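Local structure of rhamnonate dehydratase (Gibberella zeae PH-1, 3FXG) at residues I130-W141 and V299-L309; N62-E70 and F80-C90. The protein probably dehydrates L-rhamnonate to the 2-keto-3-deoxy sugar acid, as a magnesium-dependent lyase of the enolase superfamily. All coordinates share one frame; numbering follows the deposited sequence.

Interaction 1. Residues I130-W141 and V299-L309; sequences IAVISVIDLALW and VMWLGGLTELL
The joint between the two domains of the enolase-superfamily fold is built here, where D137, S134 and W141 of helix 128-148, in the N-terminal capping domain, meet the turn and first helical residues of 299-309 in the barrel domain. The axes of helical segments 130-141 and 305-309 run nearly perpendicular, at 96°. D137 grips the start of helix 305-316. Its OD2 accepts the backbone N of T306 at 2.9 Å, in an almost straight bond that arrives on the syn side but tilted from the carboxylate plane. Its OD1 takes the hydroxyl OG1 of T306 at 2.7 Å through its syn lone pair. CG of D137 lies anti to the backbone N (chi1 -176°), which carries the carboxylate across to the helix start. The helix N terminus would probably favour the negative charge. OG1 of T306 is also an acceptor: NE1 of W141 donates to it at 3.0 Å, close to the indole plane. T306 thus links the carboxylate to the indole. L305 comes over one face of that indole, its CD2 3.7 Å from the centroid of the five-membered ring in a CH-pi contact. Nearer the turn, OG of S134 donates to O of I130 at 2.7 Å and receives a weak bond from N of G303. G304 is the N-cap residue and lies against S134, the two CA atoms 3.7 Å apart. Beside them L138 packs between the domains: CD2 lies 3.9 Å from CG2 of V299, and CD1 touches CG of selenomethionine M300. F334 and Y330 of helix 329-335 border this apolar side. Carboxylate bonding to the first turn of a barrel helix from the neighbouring domain, backed by leucine packing, makes this a buried interdomain interface of the capped-barrel fold shared by mandelate racemase and its relatives.

Interaction 2. Residues N62-E70 and F80-C90; sequences NVLGSFLVE and FATGFGGPPAC
Backbone hydrogen bonds join F67 to G83 and V69 to A81, pairing strands 66-73 and 78-84 as an antiparallel hairpin. N of F67 reaches O of G83 at 2.9 Å, and N of V69 reaches O of A81 at 3.0 Å. O of F67 takes two donors. N of G83 approaches in the carbonyl plane, and OG1 of T82 sits above that plane at 2.9 Å. Past the last bridge, N of G85 donates to O of G65 at 2.8 Å, which extends the pairing into the turn before helix 86-101.

The main aromatic contact is made by F67. Its chi1 of 77° sets CG between the backbone N and carbonyl carbon, and the ring faces the first turn of helix 86-101. CB of A89 stands over the ring centre, 3.6 Å from the centroid and 11° off the normal. SG of C90 approaches the same ring obliquely and lies 3.7 Å from CB of F67.

Apolar packing adds L64, whose branches diverge: CD1 presses on CE2 of F84 at 3.3 Å, and CD2 meets CG of P88 at 4.0 Å.

Strand 66-73 lies between strands 78-84 and 11-19 in the sheet. V135 of helix 128-148 packs against F67 and V69. At the turn end, W91 of a second subunit packs on P87 and P88.

From the N terminus, interaction 2 comes first. It closes a short loop, with the hairpin turn between its segments, and includes the start of helix 86-101. Interaction 1 opens later, at 130-141, and closes only after 157 further residues that include much of the barrel. The two are therefore in series and neither nest nor cross. In space they touch. V135 meets O of A81, selenomethionine M300 lies against O of T82, and the ring of W301 meets that of F84. Helix 128-148 is the shared element: it packs on the hairpin of the capping domain and also holds the barrel segment 299-309, so hairpin, helix and barrel segment are packed against one another in the interior.

Interaction 1. Residues I130-W141 and V299-L309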
loop_
_atom_site.group_PDB
_atom_site.type_symbol
_atom_site.label_atom_id
_atom_site.label_comp_id
_atom_site.label_asym_id
_atom_site.label_seq_id
_atom_site.Cartn_x
_atom_site.Cartn_y
_atom_site.Cartn_z
ATOM N N ILE A 130 -4.372 23.087 -26.070
ATOM C CA ILE A 130 -5.396 22.053 -26.080
ATOM C C ILE A 130 -6.764 22.667 -26.371
ATOM O O ILE A 130 -7.619 22.032 -26.984
ATOM C CB ILE A 130 -5.428 21.295 -24.730
ATOM C CG1 ILE A 130 -4.016 20.810 -24.381
ATOM C CG2 ILE A 130 -6.368 20.103 -24.818
ATOM C CD1 ILE A 130 -3.356 19.982 -25.480
ATOM N N ALA A 131 -6.966 23.904 -25.929
ATOM C CA ALA A 131 -8.220 24.592 -26.192
ATOM C C ALA A 131 -8.341 24.794 -27.711
ATOM O O ALA A 131 -9.427 24.681 -28.282
ATOM C CB ALA A 131 -8.243 25.944 -25.469
ATOM N N VAL A 132 -7.217 25.082 -28.364
ATOM C CA VAL A 132 -7.210 25.288 -29.813
ATOM C C VAL A 132 -7.615 23.993 -30.512
ATOM O O VAL A 132 -8.481 23.984 -31.393
ATOM C CB VAL A 132 -5.809 25.707 -30.314
ATOM C CG1 VAL A 132 -5.812 25.832 -31.833
ATOM C CG2 VAL A 132 -5.405 27.032 -29.672
ATOM N N ILE A 133 -6.983 22.898 -30.108
ATOM C CA ILE A 133 -7.287 21.603 -30.691
ATOM C C ILE A 133 -8.759 21.260 -30.473
ATOM O O ILE A 133 -9.409 20.707 -31.356
ATOM C CB ILE A 133 -6.407 20.497 -30.069
ATOM C CG1 ILE A 133 -4.936 20.753 -30.422
ATOM C CG2 ILE A 133 -6.851 19.125 -30.576
ATOM C CD1 ILE A 133 -3.965 19.786 -29.764
ATOM N N SER A 134 -9.285 21.604 -29.299
ATOM C CA SER A 134 -10.680 21.312 -28.974
ATOM C C SER A 134 -11.658 21.957 -29.950
ATOM O O SER A 134 -12.599 21.313 -30.417
ATOM C CB SER A 134 -11.011 21.787 -27.557
ATOM O OG SER A 134 -10.191 21.155 -26.590
ATOM N N VAL A 135 -11.443 23.233 -30.247
ATOM C CA VAL A 135 -12.327 23.950 -31.157
ATOM C C VAL A 135 -12.237 23.399 -32.578
ATOM O O VAL A 135 -13.241 23.328 -33.290
ATOM C CB VAL A 135 -12.012 25.460 -31.150
ATOM C CG1 VAL A 135 -12.917 26.188 -32.129
ATOM C CG2 VAL A 135 -12.212 26.018 -29.744
ATOM N N ILE A 136 -11.039 23.007 -32.993
ATOM C CA ILE A 136 -10.862 22.450 -34.329
ATOM C C ILE A 136 -11.617 21.125 -34.423
ATOM O O ILE A 136 -12.297 20.853 -35.416
ATOM C CB ILE A 136 -9.367 22.212 -34.643
ATOM C CG1 ILE A 136 -8.653 23.558 -34.798
ATOM C CG2 ILE A 136 -9.222 21.367 -35.906
ATOM C CD1 ILE A 136 -7.137 23.447 -34.938
ATOM N N ASP A 137 -11.499 20.309 -33.379
ATOM C CA ASP A 137 -12.175 19.018 -33.334
ATOM C C ASP A 137 -13.685 19.208 -33.395
ATOM O O ASP A 137 -14.371 18.492 -34.117
ATOM C CB ASP A 137 -11.804 18.265 -32.052
ATOM C CG ASP A 137 -12.412 16.872 -31.994
ATOM O OD1 ASP A 137 -11.997 15.999 -32.788
ATOM O OD2 ASP A 137 -13.309 16.647 -31.155
ATOM N N LEU A 138 -14.199 20.168 -32.630
ATOM C CA LEU A 138 -15.633 20.439 -32.616
ATOM C C LEU A 138 -16.102 20.899 -33.997
ATOM O O LEU A 138 -17.193 20.539 -34.440
ATOM C CB LEU A 138 -15.966 21.497 -31.553
ATOM C CG LEU A 138 -15.840 21.024 -30.096
ATOM C CD1 LEU A 138 -16.009 22.199 -29.135
ATOM C CD2 LEU A 138 -16.891 19.955 -29.816
ATOM N N ALA A 139 -15.277 21.687 -34.682
ATOM C CA ALA A 139 -15.629 22.151 -36.023
ATOM C C ALA A 139 -15.681 20.945 -36.958
ATOM O O ALA A 139 -16.499 20.893 -37.874
ATOM C CB ALA A 139 -14.603 23.171 -36.524
ATOM N N LEU A 140 -14.805 19.974 -36.722
ATOM C CA LEU A 140 -14.783 18.768 -37.537
ATOM C C LEU A 140 -16.083 18.001 -37.334
ATOM O O LEU A 140 -16.694 17.539 -38.299
ATOM C CB LEU A 140 -13.589 17.880 -37.164
ATOM C CG LEU A 140 -12.219 18.291 -37.708
ATOM C CD1 LEU A 140 -11.143 17.388 -37.118
ATOM C CD2 LEU A 140 -12.218 18.193 -39.235
ATOM N N TRP A 141 -16.516 17.871 -36.081
ATOM C CA TRP A 141 -17.757 17.157 -35.803
ATOM C C TRP A 141 -18.959 17.881 -36.394
ATOM O O TRP A 141 -19.878 17.242 -36.898
ATOM C CB TRP A 141 -17.943 16.952 -34.297
ATOM C CG TRP A 141 -17.154 15.777 -33.781
ATOM C CD1 TRP A 141 -15.959 15.810 -33.119
ATOM C CD2 TRP A 141 -17.496 14.395 -33.923
ATOM N NE1 TRP A 141 -15.537 14.530 -32.835
ATOM C CE2 TRP A 141 -16.462 13.643 -33.319
ATOM C CE3 TRP A 141 -18.577 13.717 -34.501
ATOM C CZ2 TRP A 141 -16.479 12.246 -33.276
ATOM C CZ3 TRP A 141 -18.595 12.327 -34.461
ATOM C CH2 TRP A 141 -17.549 11.606 -33.850
ATOM N N VAL A 299 -15.743 20.810 -22.767
ATOM C CA VAL A 299 -15.518 20.264 -24.098
ATOM C C VAL A 299 -14.690 21.158 -25.012
ATOM O O VAL A 299 -14.032 20.670 -25.929
ATOM C CB VAL A 299 -16.853 19.930 -24.798
ATOM C CG1 VAL A 299 -17.600 21.199 -25.124
ATOM C CG2 VAL A 299 -16.590 19.115 -26.055
HETATM N N MSE A 300 -14.723 22.463 -24.767
HETATM C CA MSE A 300 -13.957 23.393 -25.588
HETATM C C MSE A 300 -12.527 23.555 -25.086
HETATM O O MSE A 300 -11.723 24.241 -25.715
HETATM C CB MSE A 300 -14.641 24.766 -25.614
HETATM C CG MSE A 300 -15.949 24.809 -26.399
HETATM SE SE MSE A 300 -16.833 26.535 -26.244
HETATM C CE MSE A 300 -17.588 26.277 -24.496
ATOM N N TRP A 301 -12.200 22.910 -23.968
ATOM C CA TRP A 301 -10.865 23.044 -23.399
ATOM C C TRP A 301 -10.031 21.765 -23.278
ATOM O O TRP A 301 -8.832 21.784 -23.568
ATOM C CB TRP A 301 -10.942 23.684 -22.004
ATOM C CG TRP A 301 -11.737 24.966 -21.903
ATOM C CD1 TRP A 301 -12.161 25.761 -22.930
ATOM C CD2 TRP A 301 -12.166 25.615 -20.693
ATOM N NE1 TRP A 301 -12.824 26.863 -22.438
ATOM C CE2 TRP A 301 -12.841 26.799 -21.069
ATOM C CE3 TRP A 301 -12.044 25.309 -19.329
ATOM C CZ2 TRP A 301 -13.394 27.681 -20.128
ATOM C CZ3 TRP A 301 -12.596 26.184 -18.392
ATOM C CH2 TRP A 301 -13.262 27.358 -18.800
ATOM N N LEU A 302 -10.659 20.666 -22.853
ATOM C CA LEU A 302 -9.947 19.403 -22.615
ATOM C C LEU A 302 -9.282 18.709 -23.797
ATOM O O LEU A 302 -8.368 17.902 -23.601
ATOM C CB LEU A 302 -10.868 18.384 -21.926
ATOM C CG LEU A 302 -11.568 17.371 -22.846
ATOM C CD1 LEU A 302 -11.991 16.144 -22.048
ATOM C CD2 LEU A 302 -12.759 18.027 -23.523
ATOM N N GLY A 303 -9.743 18.998 -25.009
ATOM C CA GLY A 303 -9.167 18.368 -26.184
ATOM C C GLY A 303 -10.178 18.207 -27.308
ATOM O O GLY A 303 -9.809 17.978 -28.462
ATOM N N GLY A 304 -11.458 18.322 -26.969
ATOM C CA GLY A 304 -12.503 18.195 -27.967
ATOM C C GLY A 304 -13.452 17.044 -27.686
ATOM O O GLY A 304 -13.290 16.320 -26.705
ATOM N N LEU A 305 -14.442 16.871 -28.554
ATOM C CA LEU A 305 -15.421 15.808 -28.389
ATOM C C LEU A 305 -14.782 14.430 -28.529
ATOM O O LEU A 305 -15.076 13.517 -27.759
ATOM C CB LEU A 305 -16.554 15.976 -29.407
ATOM C CG LEU A 305 -17.645 14.901 -29.411
ATOM C CD1 LEU A 305 -18.257 14.785 -28.024
ATOM C CD2 LEU A 305 -18.712 15.252 -30.438
ATOM N N THR A 306 -13.902 14.280 -29.512
ATOM C CA THR A 306 -13.222 13.009 -29.732
ATOM C C THR A 306 -12.525 12.528 -28.452
ATOM O O THR A 306 -12.696 11.383 -28.037
ATOM C CB THR A 306 -12.182 13.134 -30.860
ATOM O OG1 THR A 306 -12.837 13.568 -32.061
ATOM C CG2 THR A 306 -11.503 11.787 -31.118
ATOM N N GLU A 307 -11.751 13.405 -27.821
ATOM C CA GLU A 307 -11.051 13.036 -26.591
ATOM C C GLU A 307 -12.041 12.881 -25.433
ATOM O O GLU A 307 -11.858 12.029 -24.564
ATOM C CB GLU A 307 -9.997 14.088 -26.235
ATOM C CG GLU A 307 -9.139 13.733 -25.014
ATOM C CD GLU A 307 -8.019 12.743 -25.322
ATOM O OE1 GLU A 307 -8.275 11.730 -26.011
ATOM O OE2 GLU A 307 -6.878 12.972 -24.862
ATOM N N LEU A 308 -13.085 13.711 -25.420
ATOM C CA LEU A 308 -14.091 13.644 -24.363
ATOM C C LEU A 308 -14.795 12.291 -24.361
ATOM O O LEU A 308 -15.133 11.759 -23.305
ATOM C CB LEU A 308 -15.121 14.766 -24.530
ATOM C CG LEU A 308 -16.246 14.814 -23.491
ATOM C CD1 LEU A 308 -15.663 14.893 -22.075
ATOM C CD2 LEU A 308 -17.129 16.020 -23.771
ATOM N N LEU A 309 -15.028 11.735 -25.545
ATOM C CA LEU A 309 -15.671 10.429 -25.641
ATOM C C LEU A 309 -14.808 9.376 -24.942
ATOM O O LEU A 309 -15.324 8.461 -24.305
ATOM C CB LEU A 309 -15.870 10.039 -27.110
ATOM C CG LEU A 309 -16.905 10.857 -27.888
ATOM C CD1 LEU A 309 -16.801 10.550 -29.379
ATOM C CD2 LEU A 309 -18.296 10.538 -27.365
#

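Interaction 2. Residues N62-E70 and F80-C90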
loop_
_atom_site.group_PDB
_atom_site.type_symbol
_atom_site.label_atom_id
_atom_site.label_comp_id
_atom_site.label_asym_id
_atom_site.label_seq_id
_atom_site.Cartn_x
_atom_site.Cartn_y
_atom_site.Cartn_z
ATOM N N ASN A 62 -10.549 37.494 -18.469
ATOM C CA ASN A 62 -11.088 37.781 -19.797
ATOM C C ASN A 62 -10.008 38.168 -20.808
ATOM O O ASN A 62 -10.313 38.682 -21.884
ATOM C CB ASN A 62 -12.096 38.926 -19.684
ATOM C CG ASN A 62 -11.446 40.225 -19.236
ATOM O OD1 ASN A 62 -10.457 40.215 -18.494
ATOM N ND2 ASN A 62 -11.999 41.350 -19.675
ATOM N N VAL A 63 -8.751 37.906 -20.472
ATOM C CA VAL A 63 -7.641 38.286 -21.340
ATOM C C VAL A 63 -7.576 37.643 -22.727
ATOM O O VAL A 63 -7.123 38.278 -23.680
ATOM C CB VAL A 63 -6.282 38.046 -20.627
ATOM C CG1 VAL A 63 -5.999 36.551 -20.514
ATOM C CG2 VAL A 63 -5.169 38.755 -21.379
ATOM N N LEU A 64 -8.025 36.400 -22.856
ATOM C CA LEU A 64 -7.952 35.710 -24.145
ATOM C C LEU A 64 -8.999 36.089 -25.187
ATOM O O LEU A 64 -8.666 36.309 -26.350
ATOM C CB LEU A 64 -7.989 34.193 -23.928
ATOM C CG LEU A 64 -6.801 33.627 -23.145
ATOM C CD1 LEU A 64 -6.980 32.135 -22.940
ATOM C CD2 LEU A 64 -5.516 33.913 -23.903
ATOM N N GLY A 65 -10.259 36.160 -24.782
ATOM C CA GLY A 65 -11.305 36.487 -25.733
ATOM C C GLY A 65 -11.768 35.228 -26.443
ATOM O O GLY A 65 -11.272 34.132 -26.169
ATOM N N SER A 66 -12.712 35.379 -27.366
ATOM C CA SER A 66 -13.251 34.240 -28.102
ATOM C C SER A 66 -12.764 34.212 -29.546
ATOM O O SER A 66 -12.350 35.235 -30.088
ATOM C CB SER A 66 -14.779 34.300 -28.101
ATOM O OG SER A 66 -15.291 34.444 -26.789
ATOM N N PHE A 67 -12.804 33.032 -30.160
ATOM C CA PHE A 67 -12.413 32.881 -31.555
ATOM C C PHE A 67 -13.323 31.857 -32.220
ATOM O O PHE A 67 -14.019 31.096 -31.541
ATOM C CB PHE A 67 -10.923 32.490 -31.685
ATOM C CG PHE A 67 -10.616 31.040 -31.389
ATOM C CD1 PHE A 67 -10.215 30.182 -32.413
ATOM C CD2 PHE A 67 -10.657 30.551 -30.088
ATOM C CE1 PHE A 67 -9.853 28.855 -32.145
ATOM C CE2 PHE A 67 -10.298 29.226 -29.805
ATOM C CZ PHE A 67 -9.895 28.379 -30.837
ATOM N N LEU A 68 -13.346 31.868 -33.548
ATOM C CA LEU A 68 -14.182 30.953 -34.313
ATOM C C LEU A 68 -13.353 30.254 -35.375
ATOM O O LEU A 68 -12.492 30.863 -36.010
ATOM C CB LEU A 68 -15.319 31.718 -34.999
ATOM C CG LEU A 68 -16.228 30.905 -35.926
ATOM C CD1 LEU A 68 -17.304 30.219 -35.105
ATOM C CD2 LEU A 68 -16.871 31.820 -36.959
ATOM N N VAL A 69 -13.623 28.973 -35.573
ATOM C CA VAL A 69 -12.916 28.201 -36.578
ATOM C C VAL A 69 -13.914 27.674 -37.600
ATOM O O VAL A 69 -14.980 27.178 -37.236
ATOM C CB VAL A 69 -12.173 27.001 -35.945
ATOM C CG1 VAL A 69 -11.654 26.073 -37.031
ATOM C CG2 VAL A 69 -11.024 27.502 -35.081
ATOM N N GLU A 70 -13.575 27.801 -38.878
ATOM C CA GLU A 70 -14.430 27.290 -39.941
ATOM C C GLU A 70 -13.615 26.289 -40.747
ATOM O O GLU A 70 -12.474 26.563 -41.115
ATOM C CB GLU A 70 -14.898 28.409 -40.882
ATOM C CG GLU A 70 -15.746 29.501 -40.246
ATOM C CD GLU A 70 -16.352 30.438 -41.287
ATOM O OE1 GLU A 70 -15.615 30.869 -42.197
ATOM O OE2 GLU A 70 -17.557 30.749 -41.194
ATOM N N PHE A 80 -18.201 24.507 -38.231
ATOM C CA PHE A 80 -17.536 25.507 -37.414
ATOM C C PHE A 80 -17.796 25.325 -35.924
ATOM O O PHE A 80 -18.681 24.570 -35.520
ATOM C CB PHE A 80 -17.952 26.920 -37.862
ATOM C CG PHE A 80 -19.440 27.146 -37.876
ATOM C CD1 PHE A 80 -20.153 27.275 -36.689
ATOM C CD2 PHE A 80 -20.128 27.237 -39.083
ATOM C CE1 PHE A 80 -21.535 27.492 -36.702
ATOM C CE2 PHE A 80 -21.510 27.452 -39.107
ATOM C CZ PHE A 80 -22.211 27.580 -37.911
ATOM N N ALA A 81 -17.004 26.014 -35.114
ATOM C CA ALA A 81 -17.137 25.949 -33.665
ATOM C C ALA A 81 -16.447 27.157 -33.052
ATOM O O ALA A 81 -15.565 27.756 -33.668
ATOM C CB ALA A 81 -16.514 24.663 -33.138
ATOM N N THR A 82 -16.852 27.517 -31.840
ATOM C CA THR A 82 -16.268 28.660 -31.158
ATOM C C THR A 82 -15.682 28.225 -29.820
ATOM O O THR A 82 -16.004 27.151 -29.306
ATOM C CB THR A 82 -17.331 29.764 -30.923
ATOM O OG1 THR A 82 -16.704 30.933 -30.381
ATOM C CG2 THR A 82 -18.401 29.277 -29.953
ATOM N N GLY A 83 -14.816 29.064 -29.265
ATOM C CA GLY A 83 -14.198 28.765 -27.988
ATOM C C GLY A 83 -13.411 29.966 -27.511
ATOM O O GLY A 83 -13.373 30.991 -28.190
ATOM N N PHE A 84 -12.793 29.859 -26.341
ATOM C CA PHE A 84 -12.000 30.965 -25.833
ATOM C C PHE A 84 -10.573 30.702 -26.296
ATOM O O PHE A 84 -10.191 29.554 -26.507
ATOM C CB PHE A 84 -12.109 31.048 -24.298
ATOM C CG PHE A 84 -11.079 30.243 -23.550
ATOM C CD1 PHE A 84 -10.912 28.881 -23.789
ATOM C CD2 PHE A 84 -10.292 30.849 -22.573
ATOM C CE1 PHE A 84 -9.979 28.137 -23.065
ATOM C CE2 PHE A 84 -9.357 30.112 -21.845
ATOM C CZ PHE A 84 -9.201 28.753 -22.092
ATOM N N GLY A 85 -9.793 31.761 -26.478
ATOM C CA GLY A 85 -8.426 31.595 -26.939
ATOM C C GLY A 85 -7.991 32.813 -27.728
ATOM O O GLY A 85 -6.812 33.149 -27.771
ATOM N N GLY A 86 -8.961 33.454 -28.373
ATOM C CA GLY A 86 -8.702 34.662 -29.137
ATOM C C GLY A 86 -7.544 34.645 -30.114
ATOM O O GLY A 86 -7.305 33.643 -30.785
ATOM N N PRO A 87 -6.800 35.758 -30.212
ATOM C CA PRO A 87 -5.653 35.900 -31.115
ATOM C C PRO A 87 -4.596 34.795 -31.038
ATOM O O PRO A 87 -4.241 34.202 -32.055
ATOM C CB PRO A 87 -5.094 37.275 -30.743
ATOM C CG PRO A 87 -6.316 38.027 -30.337
ATOM C CD PRO A 87 -7.046 37.013 -29.482
ATOM N N PRO A 88 -4.074 34.502 -29.835
ATOM C CA PRO A 88 -3.059 33.444 -29.766
ATOM C C PRO A 88 -3.567 32.089 -30.259
ATOM O O PRO A 88 -2.807 31.297 -30.820
ATOM C CB PRO A 88 -2.657 33.441 -28.290
ATOM C CG PRO A 88 -3.893 33.932 -27.591
ATOM C CD PRO A 88 -4.365 35.046 -28.497
ATOM N N ALA A 89 -4.856 31.831 -30.061
ATOM C CA ALA A 89 -5.458 30.581 -30.504
ATOM C C ALA A 89 -5.453 30.538 -32.029
ATOM O O ALA A 89 -5.070 29.532 -32.630
ATOM C CB ALA A 89 -6.886 30.465 -29.979
ATOM N N CYS A 90 -5.871 31.639 -32.652
ATOM C CA CYS A 90 -5.914 31.716 -34.110
ATOM C C CYS A 90 -4.529 31.582 -34.719
ATOM O O CYS A 90 -4.368 30.987 -35.783
ATOM C CB CYS A 90 -6.536 33.040 -34.563
ATOM S SG CYS A 90 -8.288 33.206 -34.165
#